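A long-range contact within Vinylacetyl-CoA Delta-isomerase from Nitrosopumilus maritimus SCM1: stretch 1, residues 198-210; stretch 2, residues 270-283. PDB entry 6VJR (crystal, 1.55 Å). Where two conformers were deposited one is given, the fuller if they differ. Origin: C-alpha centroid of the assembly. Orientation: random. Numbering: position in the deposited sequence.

Stretch 1, residues 198-210: LMPTIRLTESDKD
Stretch 2 (270-283) FMHGEYEFASMLVE

No direct hydrogen bond crosses between these two stretches, which bury 669 Å² against each other; the polar link is one water. Water 1 accepts from Leu204 N (3.2 Å) and from Ser279 N (3.0 Å) and donates to Tyr275 O (2.8 Å), so it joins the extended backbone of stretch 1 to the N-terminal part of the helical region of stretch 2.

The two stretches pair in opposite sequence order: CA to CA, Thr201 lies 6.3 Å from Val282, Arg203 4.5 Å from Ser279, Leu204 5.4 Å from Tyr275 and Lys209 5.1 Å from Gly273. Stretch 1 is largely extended from Met199 to Thr205, broken at Thr201 (phi/psi -107/-3), then enters a 3-10 segment at Glu206. Its corner is fastened by Asp208 OD2, which accepts from Thr205 N and Thr205 OG1 (both 2.9 Å), while Asp208 N donates to Thr205 O (2.8 Å). In stretch 2 a short strand at Met271 and His272 leads through Gly273 (100/-7) to the helix that includes Ala278 to Glu283; Phe277 N donates to Glu274 O (3.0 Å) and Ala278 N to Tyr275 O (3.1 Å).

Tyr275, chi1 p and chi2 90°, gives up the most surface, 125 Å². Glu206 CA sits 3.6 Å from its ring centroid, 11° off the normal, a CH-pi contact over the face. Leu204 O approaches the ring edge, 3.6 Å from Tyr275 CD1. The aromatic ring thus offers a flat surface to the backbone at the 3-10 entry. Lys209 CG rests 3.6 Å from Gly273 O, its chain's end leading away. Gly273 suits its backbone angles, at which a CB would jam against the preceding carbonyl oxygen.

The apolar part is built around Ala278, whose CB points toward stretch 1 and lies 3.7 Å from Leu204 CD1, 4.1 Å from Pro200 CG and 3.6 Å from Ile202 O; its methyl fits in the space left between these three atoms. Leu204 (m, t) also sets its CB 3.9 Å from Tyr275 CB. Pro200, C-gamma endo, places CG 4.2 Å from Met271 SD and CD 4.1 Å from Leu281 CD2; Leu281 (t, p) brings that same CD2 to 3.9 Å from Met199 CB. Val282 (t) presses CG2 to 3.4 Å from Pro200 O and 3.8 Å from Ile202 N, two buried polar atoms left without a partner. Arg203, its CB pointing away, still brings CG to 4.2 Å from Ser279 CB.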

ATOM      1  N   LEU A 198     -14.261 -15.164 -33.267  1.00 15.29           N
ATOM      2  CA  LEU A 198     -12.873 -14.767 -33.417  1.00 14.20           C
ATOM      3  C   LEU A 198     -12.834 -13.256 -33.646  1.00 15.98           C
ATOM      4  O   LEU A 198     -13.584 -12.752 -34.479  1.00 17.13           O
ATOM      5  CB  LEU A 198     -12.268 -15.469 -34.637  1.00 15.32           C
ATOM      6  CG  LEU A 198     -12.342 -16.994 -34.644  1.00 18.23           C
ATOM      7  CD1 LEU A 198     -11.842 -17.530 -35.955  1.00 21.51           C
ATOM      8  CD2 LEU A 198     -11.601 -17.585 -33.449  1.00 19.47           C
ATOM      9  N   MET A 199     -11.877 -12.573 -33.000  1.00 15.46           N
ATOM     10  CA  MET A 199     -11.768 -11.120 -33.107  1.00 15.86           C
ATOM     11  C   MET A 199     -10.305 -10.718 -33.025  1.00 14.58           C
ATOM     12  O   MET A 199      -9.564 -11.334 -32.286  1.00 15.21           O
ATOM     13  CB  MET A 199     -12.491 -10.403 -31.952  1.00 17.43           C
ATOM     14  CG  MET A 199     -13.988 -10.657 -31.839  1.00 20.16           C
ATOM     15  SD  MET A 199     -14.736 -10.007 -30.322  1.00 22.35           S
ATOM     16  CE  MET A 199     -14.188 -11.276 -29.161  1.00 23.42           C
ATOM     17  N   PRO A 200      -9.876  -9.676 -33.753  1.00 16.35           N
ATOM     18  CA  PRO A 200      -8.502  -9.183 -33.652  1.00 16.85           C
ATOM     19  C   PRO A 200      -8.234  -8.624 -32.262  1.00 16.09           C
ATOM     20  O   PRO A 200      -9.142  -8.135 -31.589  1.00 16.17           O
ATOM     21  CB  PRO A 200      -8.384  -8.152 -34.753  1.00 19.01           C
ATOM     22  CG  PRO A 200      -9.821  -7.789 -35.044  1.00 22.68           C
ATOM     23  CD  PRO A 200     -10.709  -8.905 -34.680  1.00 18.83           C
ATOM     24  N   THR A 201      -6.979  -8.709 -31.836  1.00 15.28           N
ATOM     25  CA  THR A 201      -6.625  -8.361 -30.462  1.00 16.90           C
ATOM     26  C   THR A 201      -5.861  -7.043 -30.286  1.00 16.50           C
ATOM     27  O   THR A 201      -5.555  -6.680 -29.137  1.00 17.72           O
ATOM     28  CB  THR A 201      -5.814  -9.493 -29.840  1.00 17.83           C
ATOM     29  OG1 THR A 201      -5.824  -9.283 -28.421  1.00 19.67           O
ATOM     30  CG2 THR A 201      -4.378  -9.487 -30.306  1.00 18.51           C
ATOM     31  N   ILE A 202      -5.523  -6.349 -31.371  1.00 17.06           N
ATOM     32  CA  ILE A 202      -4.600  -5.219 -31.346  1.00 19.85           C
ATOM     33  C   ILE A 202      -5.034  -4.262 -32.448  1.00 20.54           C
ATOM     34  O   ILE A 202      -5.691  -4.679 -33.397  1.00 19.16           O
ATOM     35  CB  ILE A 202      -3.175  -5.759 -31.567  1.00 23.95           C
ATOM     36  CG1 ILE A 202      -2.117  -4.742 -31.417  1.00 28.44           C
ATOM     37  CG2 ILE A 202      -3.043  -6.463 -32.919  1.00 23.04           C
ATOM     38  CD1 ILE A 202      -0.737  -5.363 -31.270  1.00 28.44           C
ATOM     39  N   ARG A 203      -4.688  -2.980 -32.286  1.00 21.81           N
ATOM     40  CA  ARG A 203      -4.756  -2.025 -33.373  1.00 21.76           C
ATOM     41  C   ARG A 203      -4.031  -2.627 -34.576  1.00 19.53           C
ATOM     42  O   ARG A 203      -2.937  -3.201 -34.451  1.00 20.83           O
ATOM     43  CB  ARG A 203      -4.062  -0.728 -32.951  1.00 25.38           C
ATOM     44  CG  ARG A 203      -4.137   0.421 -33.944  1.00 30.48           C
ATOM     45  CD  ARG A 203      -3.455   1.658 -33.357  1.00 36.80           C
ATOM     46  NE  ARG A 203      -3.315   2.652 -34.426  1.00 47.74           N
ATOM     47  CZ  ARG A 203      -2.350   2.676 -35.359  1.00 52.49           C
ATOM     48  NH1 ARG A 203      -2.525   3.423 -36.430  1.00 59.37           N
ATOM     49  NH2 ARG A 203      -1.258   1.921 -35.265  1.00 53.19           N
ATOM     50  N   LEU A 204      -4.620  -2.424 -35.752  1.00 19.14           N
ATOM     51  CA  LEU A 204      -4.057  -2.934 -36.997  1.00 20.50           C
ATOM     52  C   LEU A 204      -3.752  -1.766 -37.920  1.00 21.32           C
ATOM     53  O   LEU A 204      -4.539  -0.837 -38.002  1.00 22.88           O
ATOM     54  CB  LEU A 204      -5.044  -3.882 -37.672  1.00 19.40           C
ATOM     55  CG  LEU A 204      -5.398  -5.155 -36.900  1.00 18.37           C
ATOM     56  CD1 LEU A 204      -6.451  -5.963 -37.675  1.00 18.79           C
ATOM     57  CD2 LEU A 204      -4.221  -6.021 -36.520  1.00 19.21           C
ATOM     58  N   THR A 205      -2.611  -1.856 -38.608  1.00 21.68           N
ATOM     59  CA  THR A 205      -2.261  -0.945 -39.664  1.00 23.41           C
ATOM     60  C   THR A 205      -2.643  -1.545 -41.027  1.00 24.81           C
ATOM     61  O   THR A 205      -3.086  -2.697 -41.185  1.00 23.61           O
ATOM     62  CB  THR A 205      -0.773  -0.600 -39.592  1.00 26.04           C
ATOM     63  OG1 THR A 205      -0.080  -1.767 -40.030  1.00 27.21           O
ATOM     64  CG2 THR A 205      -0.336  -0.176 -38.202  1.00 28.09           C
ATOM     65  N   GLU A 206      -2.475  -0.735 -42.058  1.00 25.36           N
ATOM     66  CA  GLU A 206      -2.789  -1.198 -43.403  1.00 28.61           C
ATOM     67  C   GLU A 206      -1.991  -2.459 -43.774  1.00 27.28           C
ATOM     68  O   GLU A 206      -2.510  -3.328 -44.469  1.00 28.54           O
ATOM     69  CB  GLU A 206      -2.595  -0.085 -44.431  1.00 32.25           C
ATOM     70  CG  GLU A 206      -3.032  -0.510 -45.828  1.00 39.19           C
ATOM     71  CD  GLU A 206      -2.976   0.601 -46.869  1.00 44.77           C
ATOM     72  OE1 GLU A 206      -3.345   0.338 -48.039  1.00 49.14           O
ATOM     73  OE2 GLU A 206      -2.568   1.729 -46.510  1.00 50.12           O
ATOM     74  N   SER A 207      -0.742  -2.566 -43.291  0.55 24.31           N
ATOM     75  CA  SER A 207       0.072  -3.747 -43.543  0.55 25.21           C
ATOM     76  C   SER A 207      -0.512  -5.005 -42.876  0.55 23.97           C
ATOM     77  O   SER A 207      -0.097  -6.128 -43.204  0.55 22.75           O
ATOM     78  CB  SER A 207       1.513  -3.508 -43.107  0.55 26.33           C
ATOM     79  OG  SER A 207       1.649  -3.487 -41.692  0.55 27.25           O
ATOM     80  N   ASP A 208      -1.454  -4.822 -41.930  1.00 21.78           N
ATOM     81  CA  ASP A 208      -2.041  -5.919 -41.175  1.00 20.61           C
ATOM     82  C   ASP A 208      -3.447  -6.273 -41.662  1.00 19.40           C
ATOM     83  O   ASP A 208      -4.194  -6.914 -40.927  1.00 19.84           O
ATOM     84  CB  ASP A 208      -2.079  -5.569 -39.692  1.00 20.94           C
ATOM     85  CG  ASP A 208      -0.763  -5.140 -39.059  1.00 23.73           C
ATOM     86  OD1 ASP A 208       0.190  -5.903 -39.222  1.00 23.81           O
ATOM     87  OD2 ASP A 208      -0.726  -4.053 -38.396  1.00 26.34           O
ATOM     88  N   LYS A 209      -3.816  -5.858 -42.875  1.00 20.73           N
ATOM     89  CA  LYS A 209      -5.160  -6.047 -43.419  1.00 22.14           C
ATOM     90  C   LYS A 209      -5.619  -7.508 -43.335  1.00 20.29           C
ATOM     91  O   LYS A 209      -6.775  -7.772 -43.042  1.00 20.16           O
ATOM     92  CB  LYS A 209      -5.146  -5.524 -44.866  1.00 28.10           C
ATOM     93  CG  LYS A 209      -6.470  -5.439 -45.513  1.00 32.96           C
ATOM     94  CD  LYS A 209      -6.448  -4.643 -46.816  1.00 39.36           C
ATOM     95  CE  LYS A 209      -6.125  -5.514 -48.011  1.00 49.00           C
ATOM     96  NZ  LYS A 209      -6.023  -4.819 -49.302  1.00 54.82           N
ATOM     97  N   ASP A 210      -4.725  -8.471 -43.613  1.00 20.33           N
ATOM     98  CA  ASP A 210      -5.086  -9.885 -43.609  1.00 20.84           C
ATOM     99  C   ASP A 210      -5.567 -10.372 -42.234  1.00 18.83           C
ATOM    100  O   ASP A 210      -6.225 -11.401 -42.129  1.00 19.66           O
ATOM    101  CB  ASP A 210      -3.938 -10.744 -44.099  1.00 23.50           C
ATOM    102  CG  ASP A 210      -3.619 -10.619 -45.574  1.00 27.45           C
ATOM    103  OD1 ASP A 210      -4.371  -9.904 -46.286  1.00 30.58           O
ATOM    104  OD2 ASP A 210      -2.607 -11.223 -45.991  1.00 32.99           O
ATOM    105  N   PHE A 270     -18.033 -10.874 -39.783  1.00 17.99           N
ATOM    106  CA  PHE A 270     -18.477  -9.590 -39.270  1.00 17.03           C
ATOM    107  C   PHE A 270     -17.444  -8.470 -39.468  1.00 17.92           C
ATOM    108  O   PHE A 270     -17.683  -7.332 -39.058  1.00 18.23           O
ATOM    109  CB  PHE A 270     -18.913  -9.724 -37.812  1.00 17.62           C
ATOM    110  CG  PHE A 270     -19.857 -10.873 -37.488  1.00 16.52           C
ATOM    111  CD1 PHE A 270     -20.935 -11.155 -38.321  1.00 18.21           C
ATOM    112  CD2 PHE A 270     -19.664 -11.667 -36.366  1.00 17.73           C
ATOM    113  CE1 PHE A 270     -21.783 -12.208 -38.045  1.00 19.48           C
ATOM    114  CE2 PHE A 270     -20.536 -12.704 -36.090  1.00 18.62           C
ATOM    115  CZ  PHE A 270     -21.593 -12.966 -36.924  1.00 18.88           C
ATOM    116  N   MET A 271     -16.293  -8.786 -40.056  1.00 18.39           N
ATOM    117  CA  MET A 271     -15.267  -7.827 -40.437  1.00 17.92           C
ATOM    118  C   MET A 271     -14.367  -8.570 -41.418  1.00 18.23           C
ATOM    119  O   MET A 271     -13.968  -9.703 -41.147  1.00 17.45           O
ATOM    120  CB  MET A 271     -14.418  -7.369 -39.240  1.00 18.42           C
ATOM    121  CG  MET A 271     -13.186  -6.466 -39.594  1.00 19.22           C
ATOM    122  SD  MET A 271     -12.038  -6.227 -38.240  1.00 21.64           S
ATOM    123  CE  MET A 271     -13.024  -5.067 -37.283  1.00 23.01           C
ATOM    124  N   HIS A 272     -14.004  -7.899 -42.500  1.00 18.51           N
ATOM    125  CA  HIS A 272     -13.211  -8.518 -43.549  1.00 19.84           C
ATOM    126  C   HIS A 272     -12.326  -7.455 -44.207  1.00 20.14           C
ATOM    127  O   HIS A 272     -12.683  -6.928 -45.251  1.00 21.91           O
ATOM    128  CB  HIS A 272     -14.130  -9.207 -44.564  1.00 21.39           C
ATOM    129  CG  HIS A 272     -13.415  -9.803 -45.736  1.00 25.02           C
ATOM    130  ND1 HIS A 272     -12.251 -10.525 -45.645  1.00 29.36           N
ATOM    131  CD2 HIS A 272     -13.672  -9.726 -47.046  1.00 29.35           C
ATOM    132  CE1 HIS A 272     -11.859 -10.913 -46.850  1.00 26.45           C
ATOM    133  NE2 HIS A 272     -12.684 -10.422 -47.713  1.00 33.02           N
ATOM    134  N   GLY A 273     -11.214  -7.100 -43.557  1.00 20.37           N
ATOM    135  CA  GLY A 273     -10.212  -6.218 -44.128  1.00 20.36           C
ATOM    136  C   GLY A 273     -10.262  -4.755 -43.679  1.00 20.36           C
ATOM    137  O   GLY A 273      -9.366  -3.987 -44.048  1.00 21.51           O
ATOM    138  N   GLU A 274     -11.287  -4.346 -42.914  1.00 21.03           N
ATOM    139  CA  GLU A 274     -11.424  -2.963 -42.476  1.00 20.86           C
ATOM    140  C   GLU A 274     -10.600  -2.757 -41.201  1.00 20.17           C
ATOM    141  O   GLU A 274     -11.113  -2.621 -40.088  1.00 19.23           O
ATOM    142  CB  GLU A 274     -12.898  -2.644 -42.275  1.00 21.04           C
ATOM    143  CG  GLU A 274     -13.752  -2.855 -43.524  1.00 22.63           C
ATOM    144  CD  GLU A 274     -14.304  -4.250 -43.737  1.00 23.32           C
ATOM    145  OE1 GLU A 274     -14.136  -5.135 -42.855  1.00 23.31           O
ATOM    146  OE2 GLU A 274     -14.929  -4.441 -44.831  1.00 24.82           O
ATOM    147  N   TYR A 275      -9.288  -2.764 -41.402  1.00 18.87           N
ATOM    148  CA  TYR A 275      -8.308  -2.794 -40.338  1.00 19.14           C
ATOM    149  C   TYR A 275      -8.434  -1.620 -39.379  1.00 18.89           C
ATOM    150  O   TYR A 275      -8.058  -1.753 -38.220  1.00 17.65           O
ATOM    151  CB  TYR A 275      -6.908  -2.812 -40.960  1.00 20.66           C
ATOM    152  CG  TYR A 275      -6.582  -1.614 -41.817  1.00 22.69           C
ATOM    153  CD1 TYR A 275      -5.996  -0.486 -41.259  1.00 24.87           C
ATOM    154  CD2 TYR A 275      -6.852  -1.617 -43.171  1.00 24.99           C
ATOM    155  CE1 TYR A 275      -5.707   0.621 -42.025  1.00 27.15           C
ATOM    156  CE2 TYR A 275      -6.554  -0.520 -43.953  1.00 28.05           C
ATOM    157  CZ  TYR A 275      -5.995   0.598 -43.374  1.00 29.08           C
ATOM    158  OH  TYR A 275      -5.738   1.635 -44.208  1.00 36.94           O
ATOM    159  N   GLU A 276      -8.901  -0.476 -39.886  1.00 18.82           N
ATOM    160  CA  GLU A 276      -9.017   0.720 -39.076  1.00 20.79           C
ATOM    161  C   GLU A 276     -10.057   0.578 -37.969  1.00 20.83           C
ATOM    162  O   GLU A 276     -10.076   1.426 -37.076  1.00 23.88           O
ATOM    163  CB  GLU A 276      -9.277   1.956 -39.936  1.00 21.41           C
ATOM    164  CG  GLU A 276     -10.676   2.046 -40.524  1.00 22.26           C
ATOM    165  CD  GLU A 276     -11.002   1.304 -41.817  1.00 24.59           C
ATOM    166  OE1 GLU A 276     -11.950   1.814 -42.474  1.00 27.81           O
ATOM    167  OE2 GLU A 276     -10.367   0.257 -42.169  1.00 27.12           O
ATOM    168  N   PHE A 277     -10.914  -0.467 -38.014  1.00 19.48           N
ATOM    169  CA  PHE A 277     -11.921  -0.660 -36.980  1.00 18.95           C
ATOM    170  C   PHE A 277     -11.492  -1.680 -35.940  1.00 17.92           C
ATOM    171  O   PHE A 277     -12.224  -1.891 -34.976  1.00 18.10           O
ATOM    172  CB  PHE A 277     -13.285  -1.052 -37.564  1.00 18.97           C
ATOM    173  CG  PHE A 277     -13.973   0.119 -38.234  1.00 18.58           C
ATOM    174  CD1 PHE A 277     -14.809   0.940 -37.495  1.00 20.31           C
ATOM    175  CD2 PHE A 277     -13.792   0.390 -39.591  1.00 20.85           C
ATOM    176  CE1 PHE A 277     -15.467   1.997 -38.109  1.00 20.96           C
ATOM    177  CE2 PHE A 277     -14.441   1.456 -40.196  1.00 21.53           C
ATOM    178  CZ  PHE A 277     -15.260   2.259 -39.454  1.00 21.32           C
ATOM    179  N   ALA A 278     -10.323  -2.288 -36.107  1.00 17.85           N
ATOM    180  CA  ALA A 278      -9.861  -3.231 -35.099  1.00 17.86           C
ATOM    181  C   ALA A 278      -9.717  -2.569 -33.726  1.00 17.52           C
ATOM    182  O   ALA A 278     -10.139  -3.144 -32.716  1.00 16.20           O
ATOM    183  CB  ALA A 278      -8.574  -3.912 -35.496  1.00 17.75           C
ATOM    184  N   SER A 279      -9.143  -1.363 -33.683  0.53 18.69           N
ATOM    185  CA  SER A 279      -8.930  -0.677 -32.415  0.53 20.04           C
ATOM    186  C   SER A 279     -10.277  -0.346 -31.768  0.53 18.19           C
ATOM    187  O   SER A 279     -10.428  -0.486 -30.564  0.53 18.88           O
ATOM    188  CB  SER A 279      -8.061   0.544 -32.591  0.53 22.25           C
ATOM    189  OG  SER A 279      -8.687   1.452 -33.482  0.53 26.41           O
ATOM    190  N   MET A 280     -11.288   0.014 -32.570  1.00 17.96           N
ATOM    191  CA  MET A 280     -12.621   0.287 -32.020  1.00 17.50           C
ATOM    192  C   MET A 280     -13.204  -0.956 -31.321  1.00 16.95           C
ATOM    193  O   MET A 280     -13.729  -0.894 -30.193  1.00 15.25           O
ATOM    194  CB  MET A 280     -13.578   0.747 -33.118  1.00 20.23           C
ATOM    195  CG  MET A 280     -14.967   1.006 -32.632  1.00 20.28           C
ATOM    196  SD  MET A 280     -16.143   1.492 -33.914  1.00 22.30           S
ATOM    197  CE  MET A 280     -15.533   3.120 -34.377  1.00 23.83           C
ATOM    198  N   LEU A 281     -13.070  -2.112 -31.985  1.00 15.51           N
ATOM    199  CA  LEU A 281     -13.628  -3.338 -31.444  1.00 15.57           C
ATOM    200  C   LEU A 281     -12.897  -3.680 -30.149  1.00 14.40           C
ATOM    201  O   LEU A 281     -13.522  -4.070 -29.174  1.00 16.02           O
ATOM    202  CB  LEU A 281     -13.539  -4.484 -32.438  1.00 17.34           C
ATOM    203  CG  LEU A 281     -14.065  -5.820 -31.922  1.00 17.89           C
ATOM    204  CD1 LEU A 281     -15.534  -5.691 -31.537  1.00 20.69           C
ATOM    205  CD2 LEU A 281     -13.841  -6.860 -33.015  1.00 19.56           C
ATOM    206  N   VAL A 282     -11.568  -3.629 -30.158  1.00 14.57           N
ATOM    207  CA  VAL A 282     -10.828  -3.957 -28.929  1.00 15.68           C
ATOM    208  C   VAL A 282     -11.184  -3.014 -27.774  1.00 13.62           C
ATOM    209  O   VAL A 282     -11.371  -3.433 -26.632  1.00 14.18           O
ATOM    210  CB  VAL A 282      -9.329  -3.935 -29.214  1.00 17.13           C
ATOM    211  CG1 VAL A 282      -8.495  -4.109 -27.967  1.00 18.65           C
ATOM    212  CG2 VAL A 282      -8.912  -4.969 -30.253  1.00 18.02           C
ATOM    213  N   GLU A 283     -11.237  -1.712 -28.083  1.00 13.88           N
ATOM    214  CA  GLU A 283     -11.597  -0.694 -27.106  1.00 14.83           C
ATOM    215  C   GLU A 283     -12.952  -0.983 -26.482  1.00 13.86           C
ATOM    216  O   GLU A 283     -13.113  -0.916 -25.273  1.00 14.21           O
ATOM    217  CB  GLU A 283     -11.595   0.694 -27.729  1.00 18.56           C
ATOM    218  CG  GLU A 283     -11.899   1.815 -26.748  1.00 23.06           C
ATOM    219  CD  GLU A 283     -11.600   3.209 -27.307  1.00 31.95           C
ATOM    220  OE1 GLU A 283     -11.138   4.099 -26.574  1.00 40.45           O
ATOM    221  OE2 GLU A 283     -11.763   3.412 -28.511  1.00 42.56           O
TER
HETATM  222  O   HOH W   1      -7.223  -0.647 -35.831  1.00 18.81           O